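Local structure of GTP cyclohydrolase 1 type 2 homolog (Thermus thermophilus, 2YYB) at residues K52-L61 with P232-T240; P153-V163 with T198-A208. The protein is of unknown function but belongs to the GTP cyclohydrolase 1 type 2/NIF3 family and probably binds divalent metal ions. One frame throughout, in Å; residues are numbered along the deposited sequence.

Contact 1: residues K52-L61 with P232-T240; sequences KALEEEVDFL and PWVFLDHPT
L236 holds its CG opposite its own carbonyl carbon (chi1 -57°), which carries its branched end in among K52, A53, E56 and L61, while K52 runs out extended and bends only at its last torsion (chi4 72°) to bring NZ down on the carbonyl of D237. The two methyls of L236 divide the work. L236 CD1 lies 3.5 Å from A53 CB and 3.9 Å from L61 CD1. L236 CD2 lies against the aliphatic parts of K52 and E56, at the helix's C-terminal end, 4.0 Å from K52 CB and equally 4.0 Å from E56 CG, the E56 and L236 chains sliding past each other in opposite directions. The ammonium of K52 donates to D237 O at 3.1 Å, from above the carbonyl plane (36° out of it). With this acceptor the charged end is held by backbone; the D237 carboxylate bonds the hydroxyl of Y211 instead.

The helix and the strand of residues 52-61 are the second half of a beta-alpha-beta crossover that links parallel neighbours 39-42 and 60-63, and strand 233-235 joins the same sheet on the far side of 39-42, outermost within this chain. Helix 47-55 ends in a Schellman motif with E57, at positive phi, as C-prime residue; V58 N returns to A53 O. V58, whose N closes this motif, sets CG2 3.8 Å from V234 CG1, extending the apolar seam along the outer strand. W233, next to V234 in the strand, leads its ring away from this seam and packs on helix 216-229.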
loop_
_atom_site.group_PDB
_atom_site.type_symbol
_atom_site.label_atom_id
_atom_site.label_comp_id
_atom_site.label_asym_id
_atom_site.label_seq_id
_atom_site.Cartn_x
_atom_site.Cartn_y
_atom_site.Cartn_z
ATOM N N LYS A 52 31.259 12.712 24.892
ATOM C CA LYS A 52 32.239 13.714 24.483
ATOM C C LYS A 52 31.601 15.096 24.465
ATOM O O LYS A 52 32.232 16.075 24.853
ATOM C CB LYS A 52 32.803 13.429 23.084
ATOM C CG LYS A 52 33.723 12.234 22.965
ATOM C CD LYS A 52 34.638 12.450 21.767
ATOM C CE LYS A 52 35.452 11.217 21.405
ATOM N NZ LYS A 52 34.581 10.170 20.784
ATOM N N ALA A 53 30.356 15.183 24.002
ATOM C CA ALA A 53 29.670 16.473 23.972
ATOM C C ALA A 53 29.511 16.963 25.407
ATOM O O ALA A 53 29.604 18.156 25.685
ATOM C CB ALA A 53 28.314 16.344 23.308
ATOM N N LEU A 54 29.273 16.023 26.312
ATOM C CA LEU A 54 29.119 16.329 27.719
ATOM C C LEU A 54 30.440 16.862 28.288
ATOM O O LEU A 54 30.446 17.815 29.081
ATOM C CB LEU A 54 28.705 15.071 28.490
ATOM C CG LEU A 54 28.367 15.279 29.968
ATOM C CD1 LEU A 54 27.121 16.104 30.053
ATOM C CD2 LEU A 54 28.148 13.968 30.680
ATOM N N GLU A 55 31.550 16.252 27.876
ATOM C CA GLU A 55 32.874 16.633 28.356
ATOM C C GLU A 55 33.313 17.995 27.835
ATOM O O GLU A 55 33.979 18.753 28.537
ATOM C CB GLU A 55 33.906 15.574 27.951
ATOM C CG GLU A 55 35.322 15.838 28.470
ATOM C CD GLU A 55 35.536 15.412 29.936
ATOM O OE1 GLU A 55 34.708 15.786 30.815
ATOM O OE2 GLU A 55 36.549 14.708 30.207
ATOM N N GLU A 56 32.933 18.292 26.601
ATOM C CA GLU A 56 33.264 19.546 25.936
ATOM C C GLU A 56 32.211 20.616 26.213
ATOM O O GLU A 56 32.202 21.672 25.574
ATOM C CB GLU A 56 33.348 19.313 24.417
ATOM C CG GLU A 56 34.469 18.384 23.964
ATOM C CD GLU A 56 35.844 18.996 24.180
ATOM O OE1 GLU A 56 36.756 18.265 24.654
ATOM O OE2 GLU A 56 36.012 20.212 23.877
ATOM N N GLU A 57 31.309 20.338 27.147
ATOM C CA GLU A 57 30.237 21.271 27.484
ATOM C C GLU A 57 29.467 21.793 26.258
ATOM O O GLU A 57 29.216 22.997 26.125
ATOM C CB GLU A 57 30.789 22.445 28.313
ATOM C CG GLU A 57 31.399 22.006 29.653
ATOM C CD GLU A 57 31.945 23.157 30.486
ATOM O OE1 GLU A 57 31.139 23.898 31.100
ATOM O OE2 GLU A 57 33.186 23.323 30.522
ATOM N N VAL A 58 29.082 20.885 25.363
ATOM C CA VAL A 58 28.325 21.284 24.187
ATOM C C VAL A 58 26.878 21.502 24.609
ATOM O O VAL A 58 26.353 20.737 25.417
ATOM C CB VAL A 58 28.368 20.192 23.089
ATOM C CG1 VAL A 58 27.450 20.571 21.936
ATOM C CG2 VAL A 58 29.767 20.036 22.579
ATOM N N ASP A 59 26.235 22.539 24.075
ATOM C CA ASP A 59 24.825 22.812 24.412
ATOM C C ASP A 59 23.900 22.423 23.266
ATOM O O ASP A 59 22.742 22.071 23.471
ATOM C CB ASP A 59 24.587 24.309 24.691
ATOM C CG ASP A 59 25.336 24.800 25.893
ATOM O OD1 ASP A 59 25.291 24.103 26.931
ATOM O OD2 ASP A 59 25.960 25.877 25.809
ATOM N N PHE A 60 24.423 22.515 22.055
ATOM C CA PHE A 60 23.648 22.245 20.865
ATOM C C PHE A 60 24.455 21.336 19.954
ATOM O O PHE A 60 25.353 21.798 19.244
ATOM C CB PHE A 60 23.359 23.569 20.166
ATOM C CG PHE A 60 22.227 23.513 19.202
ATOM C CD1 PHE A 60 20.932 23.804 19.617
ATOM C CD2 PHE A 60 22.451 23.177 17.868
ATOM C CE1 PHE A 60 19.864 23.760 18.699
ATOM C CE2 PHE A 60 21.397 23.132 16.960
ATOM C CZ PHE A 60 20.103 23.422 17.371
ATOM N N LEU A 61 24.135 20.046 19.998
ATOM C CA LEU A 61 24.806 19.016 19.196
ATOM C C LEU A 61 24.088 18.795 17.868
ATOM O O LEU A 61 22.877 18.515 17.828
ATOM C CB LEU A 61 24.848 17.696 19.972
ATOM C CG LEU A 61 25.551 16.538 19.291
ATOM C CD1 LEU A 61 26.901 17.007 18.771
ATOM C CD2 LEU A 61 25.719 15.392 20.252
ATOM N N PRO A 232 30.660 29.538 19.398
ATOM C CA PRO A 232 31.886 28.770 19.201
ATOM C C PRO A 232 31.465 27.308 18.987
ATOM O O PRO A 232 30.355 26.914 19.370
ATOM C CB PRO A 232 32.623 28.967 20.516
ATOM C CG PRO A 232 31.496 29.113 21.510
ATOM C CD PRO A 232 30.559 30.030 20.780
ATOM N N TRP A 233 32.327 26.503 18.372
ATOM C CA TRP A 233 31.973 25.109 18.166
ATOM C C TRP A 233 33.167 24.180 18.243
ATOM O O TRP A 233 34.309 24.613 18.156
ATOM C CB TRP A 233 31.241 24.918 16.828
ATOM C CG TRP A 233 32.073 25.167 15.598
ATOM C CD1 TRP A 233 32.396 26.376 15.064
ATOM C CD2 TRP A 233 32.702 24.178 14.760
ATOM N NE1 TRP A 233 33.184 26.209 13.947
ATOM C CE2 TRP A 233 33.391 24.870 13.739
ATOM C CE3 TRP A 233 32.749 22.776 14.774
ATOM C CZ2 TRP A 233 34.124 24.210 12.738
ATOM C CZ3 TRP A 233 33.483 22.113 13.770
ATOM C CH2 TRP A 233 34.159 22.836 12.769
ATOM N N VAL A 234 32.882 22.899 18.435
ATOM C CA VAL A 234 33.908 21.873 18.512
ATOM C C VAL A 234 33.451 20.660 17.698
ATOM O O VAL A 234 32.259 20.397 17.596
ATOM C CB VAL A 234 34.138 21.443 19.965
ATOM C CG1 VAL A 234 32.836 20.970 20.578
ATOM C CG2 VAL A 234 35.168 20.340 20.015
ATOM N N PHE A 235 34.392 19.937 17.096
ATOM C CA PHE A 235 34.035 18.752 16.325
ATOM C C PHE A 235 34.291 17.526 17.189
ATOM O O PHE A 235 35.383 17.346 17.723
ATOM C CB PHE A 235 34.852 18.645 15.031
ATOM C CG PHE A 235 34.593 17.370 14.252
ATOM C CD1 PHE A 235 33.381 17.163 13.601
ATOM C CD2 PHE A 235 35.562 16.371 14.177
ATOM C CE1 PHE A 235 33.141 15.976 12.884
ATOM C CE2 PHE A 235 35.329 15.183 13.466
ATOM C CZ PHE A 235 34.123 14.987 12.821
ATOM N N LEU A 236 33.256 16.701 17.327
ATOM C CA LEU A 236 33.322 15.478 18.118
ATOM C C LEU A 236 33.601 14.338 17.150
ATOM O O LEU A 236 32.751 13.982 16.344
ATOM C CB LEU A 236 31.999 15.285 18.870
ATOM C CG LEU A 236 31.669 16.484 19.771
ATOM C CD1 LEU A 236 30.376 16.267 20.478
ATOM C CD2 LEU A 236 32.774 16.696 20.781
ATOM N N ASP A 237 34.805 13.780 17.245
ATOM C CA ASP A 237 35.289 12.725 16.355
ATOM C C ASP A 237 35.095 11.285 16.840
ATOM O O ASP A 237 35.518 10.931 17.936
ATOM C CB ASP A 237 36.770 12.976 16.093
ATOM C CG ASP A 237 37.281 12.254 14.881
ATOM O OD1 ASP A 237 38.514 12.159 14.727
ATOM O OD2 ASP A 237 36.455 11.796 14.073
ATOM N N HIS A 238 34.462 10.459 16.005
ATOM C CA HIS A 238 34.212 9.046 16.321
ATOM C C HIS A 238 34.381 8.201 15.051
ATOM O O HIS A 238 33.430 7.652 14.510
ATOM C CB HIS A 238 32.788 8.861 16.908
ATOM C CG HIS A 238 31.673 8.938 15.888
ATOM N ND1 HIS A 238 31.246 7.842 15.163
ATOM C CD2 HIS A 238 30.898 9.980 15.476
ATOM C CE1 HIS A 238 30.264 8.201 14.356
ATOM N NE2 HIS A 238 30.031 9.492 14.524
ATOM N N PRO A 239 35.608 8.080 14.553
ATOM C CA PRO A 239 35.786 7.278 13.335
ATOM C C PRO A 239 35.354 5.813 13.478
ATOM O O PRO A 239 35.695 5.146 14.449
ATOM C CB PRO A 239 37.277 7.441 13.037
ATOM C CG PRO A 239 37.863 7.587 14.383
ATOM C CD PRO A 239 36.901 8.535 15.081
ATOM N N THR A 240 34.604 5.316 12.501
ATOM C CA THR A 240 34.116 3.936 12.534
ATOM C C THR A 240 34.909 2.970 11.658
ATOM O O THR A 240 34.905 1.761 11.885
ATOM C CB THR A 240 32.649 3.869 12.093
ATOM O OG1 THR A 240 32.536 4.342 10.743
ATOM C CG2 THR A 240 31.772 4.708 13.018
#

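Contact 2: residues P153-V163 with T198-A208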
loop_
_atom_site.group_PDB
_atom_site.type_symbol
_atom_site.label_atom_id
_atom_site.label_comp_id
_atom_site.label_asym_id
_atom_site.label_seq_id
_atom_site.Cartn_x
_atom_site.Cartn_y
_atom_site.Cartn_z
ATOM N N PRO A 153 41.496 5.809 -0.266
ATOM C CA PRO A 153 40.203 5.268 -0.704
ATOM C C PRO A 153 40.286 4.000 -1.549
ATOM O O PRO A 153 41.355 3.601 -2.003
ATOM C CB PRO A 153 39.591 6.428 -1.482
ATOM C CG PRO A 153 40.775 7.059 -2.098
ATOM C CD PRO A 153 41.794 7.067 -0.975
ATOM N N LEU A 154 39.137 3.363 -1.731
ATOM C CA LEU A 154 39.039 2.157 -2.534
ATOM C C LEU A 154 38.619 2.672 -3.899
ATOM O O LEU A 154 37.715 3.510 -4.015
ATOM C CB LEU A 154 37.970 1.221 -1.972
ATOM C CG LEU A 154 37.635 -0.036 -2.778
ATOM C CD1 LEU A 154 38.833 -0.960 -2.818
ATOM C CD2 LEU A 154 36.436 -0.741 -2.158
ATOM N N VAL A 155 39.300 2.198 -4.933
ATOM C CA VAL A 155 38.975 2.637 -6.269
ATOM C C VAL A 155 38.717 1.441 -7.160
ATOM O O VAL A 155 39.469 0.467 -7.140
ATOM C CB VAL A 155 40.103 3.557 -6.844
ATOM C CG1 VAL A 155 41.321 3.502 -5.943
ATOM C CG2 VAL A 155 40.456 3.166 -8.280
ATOM N N HIS A 156 37.617 1.522 -7.903
ATOM C CA HIS A 156 37.203 0.493 -8.843
ATOM C C HIS A 156 37.202 1.141 -10.224
ATOM O O HIS A 156 36.282 1.890 -10.575
ATOM C CB HIS A 156 35.794 -0.022 -8.505
ATOM C CG HIS A 156 35.756 -0.967 -7.342
ATOM N ND1 HIS A 156 34.579 -1.385 -6.762
ATOM C CD2 HIS A 156 36.752 -1.593 -6.665
ATOM C CE1 HIS A 156 34.851 -2.231 -5.782
ATOM N NE2 HIS A 156 36.162 -2.372 -5.702
ATOM N N GLN A 157 38.244 0.865 -10.997
ATOM C CA GLN A 157 38.352 1.438 -12.323
ATOM C C GLN A 157 37.842 0.497 -13.392
ATOM O O GLN A 157 38.481 -0.495 -13.709
ATOM C CB GLN A 157 39.803 1.805 -12.635
ATOM C CG GLN A 157 39.976 2.313 -14.050
ATOM C CD GLN A 157 41.416 2.552 -14.444
ATOM O OE1 GLN A 157 41.680 2.909 -15.590
ATOM N NE2 GLN A 157 42.356 2.368 -13.507
ATOM N N GLY A 158 36.690 0.815 -13.952
ATOM C CA GLY A 158 36.138 -0.031 -14.988
ATOM C C GLY A 158 36.244 0.708 -16.300
ATOM O O GLY A 158 36.306 0.105 -17.385
ATOM N N GLY A 159 36.265 2.035 -16.173
ATOM C CA GLY A 159 36.377 2.910 -17.318
ATOM C C GLY A 159 37.758 3.536 -17.453
ATOM O O GLY A 159 38.786 2.920 -17.137
ATOM N N LEU A 160 37.761 4.779 -17.926
ATOM C CA LEU A 160 38.972 5.562 -18.161
ATOM C C LEU A 160 40.101 5.424 -17.142
ATOM O O LEU A 160 40.026 4.672 -16.175
ATOM C CB LEU A 160 38.595 7.037 -18.263
ATOM C CG LEU A 160 37.503 7.388 -19.273
ATOM C CD1 LEU A 160 37.151 8.886 -19.154
ATOM C CD2 LEU A 160 37.995 7.020 -20.690
ATOM N N ASP A 161 41.158 6.184 -17.382
ATOM C CA ASP A 161 42.316 6.212 -16.505
ATOM C C ASP A 161 42.422 7.678 -16.090
ATOM O O ASP A 161 43.101 8.043 -15.129
ATOM C CB ASP A 161 43.567 5.801 -17.272
ATOM C CG ASP A 161 44.727 5.548 -16.362
ATOM O OD1 ASP A 161 45.896 5.636 -16.814
ATOM O OD2 ASP A 161 44.449 5.250 -15.179
ATOM N N HIS A 162 41.727 8.504 -16.863
ATOM C CA HIS A 162 41.662 9.936 -16.666
ATOM C C HIS A 162 40.187 10.287 -16.681
ATOM O O HIS A 162 39.432 9.835 -17.551
ATOM C CB HIS A 162 42.400 10.672 -17.797
ATOM C CG HIS A 162 43.876 10.410 -17.813
ATOM N ND1 HIS A 162 44.408 9.159 -18.055
ATOM C CD2 HIS A 162 44.926 11.214 -17.523
ATOM C CE1 HIS A 162 45.720 9.204 -17.905
ATOM N NE2 HIS A 162 46.061 10.438 -17.580
ATOM N N VAL A 163 39.772 11.084 -15.707
ATOM C CA VAL A 163 38.383 11.464 -15.609
ATOM C C VAL A 163 38.231 12.964 -15.791
ATOM O O VAL A 163 39.186 13.717 -15.599
ATOM C CB VAL A 163 37.793 11.036 -14.224
ATOM C CG1 VAL A 163 38.065 9.548 -13.977
ATOM C CG2 VAL A 163 38.394 11.880 -13.093
ATOM N N THR A 198 29.452 -2.305 -11.824
ATOM C CA THR A 198 30.425 -1.233 -11.945
ATOM C C THR A 198 31.469 -1.454 -13.065
ATOM O O THR A 198 31.766 -0.539 -13.828
ATOM C CB THR A 198 31.167 -1.028 -10.615
ATOM O OG1 THR A 198 30.287 -0.415 -9.684
ATOM C CG2 THR A 198 32.369 -0.142 -10.792
ATOM N N PHE A 199 32.035 -2.647 -13.164
ATOM C CA PHE A 199 33.016 -2.878 -14.207
ATOM C C PHE A 199 32.387 -3.093 -15.584
ATOM O O PHE A 199 32.790 -2.463 -16.565
ATOM C CB PHE A 199 33.917 -4.050 -13.839
ATOM C CG PHE A 199 34.800 -3.767 -12.657
ATOM C CD1 PHE A 199 34.354 -4.017 -11.354
ATOM C CD2 PHE A 199 36.052 -3.177 -12.835
ATOM C CE1 PHE A 199 35.134 -3.680 -10.252
ATOM C CE2 PHE A 199 36.837 -2.838 -11.730
ATOM C CZ PHE A 199 36.374 -3.088 -10.442
ATOM N N GLU A 200 31.383 -3.957 -15.647
ATOM C CA GLU A 200 30.717 -4.248 -16.894
ATOM C C GLU A 200 30.223 -3.003 -17.576
ATOM O O GLU A 200 30.149 -2.952 -18.798
ATOM C CB GLU A 200 29.563 -5.198 -16.656
ATOM C CG GLU A 200 30.031 -6.574 -16.338
ATOM C CD GLU A 200 28.891 -7.518 -16.160
ATOM O OE1 GLU A 200 27.896 -7.374 -16.902
ATOM O OE2 GLU A 200 28.988 -8.408 -15.291
ATOM N N ARG A 201 29.891 -1.991 -16.795
ATOM C CA ARG A 201 29.410 -0.755 -17.372
ATOM C C ARG A 201 30.531 0.298 -17.495
ATOM O O ARG A 201 30.265 1.481 -17.733
ATOM C CB ARG A 201 28.241 -0.217 -16.540
ATOM C CG ARG A 201 27.575 0.980 -17.184
ATOM C CD ARG A 201 26.143 1.130 -16.749
ATOM N NE ARG A 201 26.055 1.478 -15.346
ATOM C CZ ARG A 201 24.986 1.239 -14.600
ATOM N NH1 ARG A 201 23.906 0.644 -15.129
ATOM N NH2 ARG A 201 24.999 1.589 -13.319
ATOM N N GLY A 202 31.779 -0.146 -17.347
ATOM C CA GLY A 202 32.922 0.744 -17.444
ATOM C C GLY A 202 32.833 2.007 -16.611
ATOM O O GLY A 202 33.125 3.105 -17.088
ATOM N N LEU A 203 32.434 1.856 -15.355
ATOM C CA LEU A 203 32.308 2.979 -14.442
ATOM C C LEU A 203 33.556 3.093 -13.577
ATOM O O LEU A 203 34.198 2.100 -13.245
ATOM C CB LEU A 203 31.101 2.769 -13.534
ATOM C CG LEU A 203 29.870 3.665 -13.639
ATOM C CD1 LEU A 203 29.449 3.841 -15.074
ATOM C CD2 LEU A 203 28.745 3.036 -12.841
ATOM N N ASN A 204 33.911 4.319 -13.240
ATOM C CA ASN A 204 35.039 4.565 -12.363
ATOM C C ASN A 204 34.334 4.918 -11.073
ATOM O O ASN A 204 33.431 5.772 -11.077
ATOM C CB ASN A 204 35.851 5.773 -12.830
ATOM C CG ASN A 204 36.920 5.418 -13.844
ATOM O OD1 ASN A 204 37.307 6.268 -14.658
ATOM N ND2 ASN A 204 37.421 4.176 -13.797
ATOM N N VAL A 205 34.709 4.259 -9.981
ATOM C CA VAL A 205 34.076 4.549 -8.705
ATOM C C VAL A 205 35.107 4.578 -7.605
ATOM O O VAL A 205 35.963 3.695 -7.535
ATOM C CB VAL A 205 33.007 3.488 -8.322
ATOM C CG1 VAL A 205 32.385 3.841 -6.971
ATOM C CG2 VAL A 205 31.948 3.405 -9.386
ATOM N N ILE A 206 35.031 5.599 -6.755
ATOM C CA ILE A 206 35.955 5.721 -5.625
ATOM C C ILE A 206 35.127 5.716 -4.335
ATOM O O ILE A 206 34.221 6.544 -4.173
ATOM C CB ILE A 206 36.757 7.067 -5.637
ATOM C CG1 ILE A 206 37.572 7.221 -6.923
ATOM C CG2 ILE A 206 37.687 7.121 -4.423
ATOM C CD1 ILE A 206 38.763 6.317 -6.988
ATOM N N TYR A 207 35.439 4.788 -3.433
ATOM C CA TYR A 207 34.747 4.679 -2.135
ATOM C C TYR A 207 35.661 5.269 -1.068
ATOM O O TYR A 207 36.681 4.679 -0.732
ATOM C CB TYR A 207 34.432 3.206 -1.808
ATOM C CG TYR A 207 33.414 2.620 -2.749
ATOM C CD1 TYR A 207 32.107 3.106 -2.771
ATOM C CD2 TYR A 207 33.768 1.636 -3.681
ATOM C CE1 TYR A 207 31.178 2.638 -3.702
ATOM C CE2 TYR A 207 32.835 1.159 -4.618
ATOM C CZ TYR A 207 31.550 1.672 -4.619
ATOM O OH TYR A 207 30.635 1.258 -5.551
ATOM N N ALA A 208 35.292 6.434 -0.539
ATOM C CA ALA A 208 36.125 7.100 0.457
ATOM C C ALA A 208 35.679 6.996 1.923
ATOM O O ALA A 208 36.176 7.735 2.782
ATOM C CB ALA A 208 36.303 8.560 0.062
#
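Strands 154-157 and 204-207 run antiparallel, their axes 4.6 Å apart at closest and 171° between directions, with L154-Y207 and H156-V205 as hydrogen-bonded pairs, V155-I206 and Q157-N204 as non-hydrogen-bonded ones, and G158 N to L203 O (2.9 Å) continuing the pairing past the strand.

One face of the pair carries an aromatic cluster. With its CG opposite the carbonyl carbon (chi1 -77°), H156 lays its imidazole between two rings: F199 CE1 comes over one face, the two planes oblique, and Y207 makes an offset edge-to-face contact, its edge turned to the imidazole with centroids 5.7 Å apart and planes at 82°. F199 also reaches past the end of strand 154-157, where Q157 O sits at the edge of its ring, 3.5 Å from F199 CE2. Farther along this face, L154 CD2 lies 3.9 Å from Y207 CD2. On the other face P153 CB meets I206 CG2 at 3.6 Å, the two side chains pointing the same way.

Helix 195-200 closes with a Schellman motif: G202, at positive phi, is the C-prime residue and L203 N returns to T198 O, which turns the chain directly into strand 204-207.

Strand 154-157 is outermost within this chain in a four-stranded mixed sheet; strand 204-207 has strand 184-187 on its other flank, where the backbones of N204 and I206 hydrogen-bond that of F185. F195 from helix 195-200 adds its ring to H156 and F199, while A142 and L145 of helix 141-147 pack on P153, and L145 also on I206.

In the fold
Contact 2 is nested inside the long chain loop that contact 1 closes, and the two lie on opposite sides of the chain's centre. Their centres are 36 Å apart and their nearest atoms about 9 Å, with no touch. Contact 1 packs outer strand 233-235 on helix 47-55 and its following turn; contact 2 pairs outer strand 154-157 with 204-207 in the other sheet. Contact 1 lies nearer the predicted sites of two divalent metal cations: the H238 side chain is about 7 Å from that of H65 and about 8 Å from that of H64; the Y207 side chain is about 9 Å from that of H210, a near neighbour in sequence. Each also meets the second subunit, H238 against its H196 and E200 in a salt bridge with its R82.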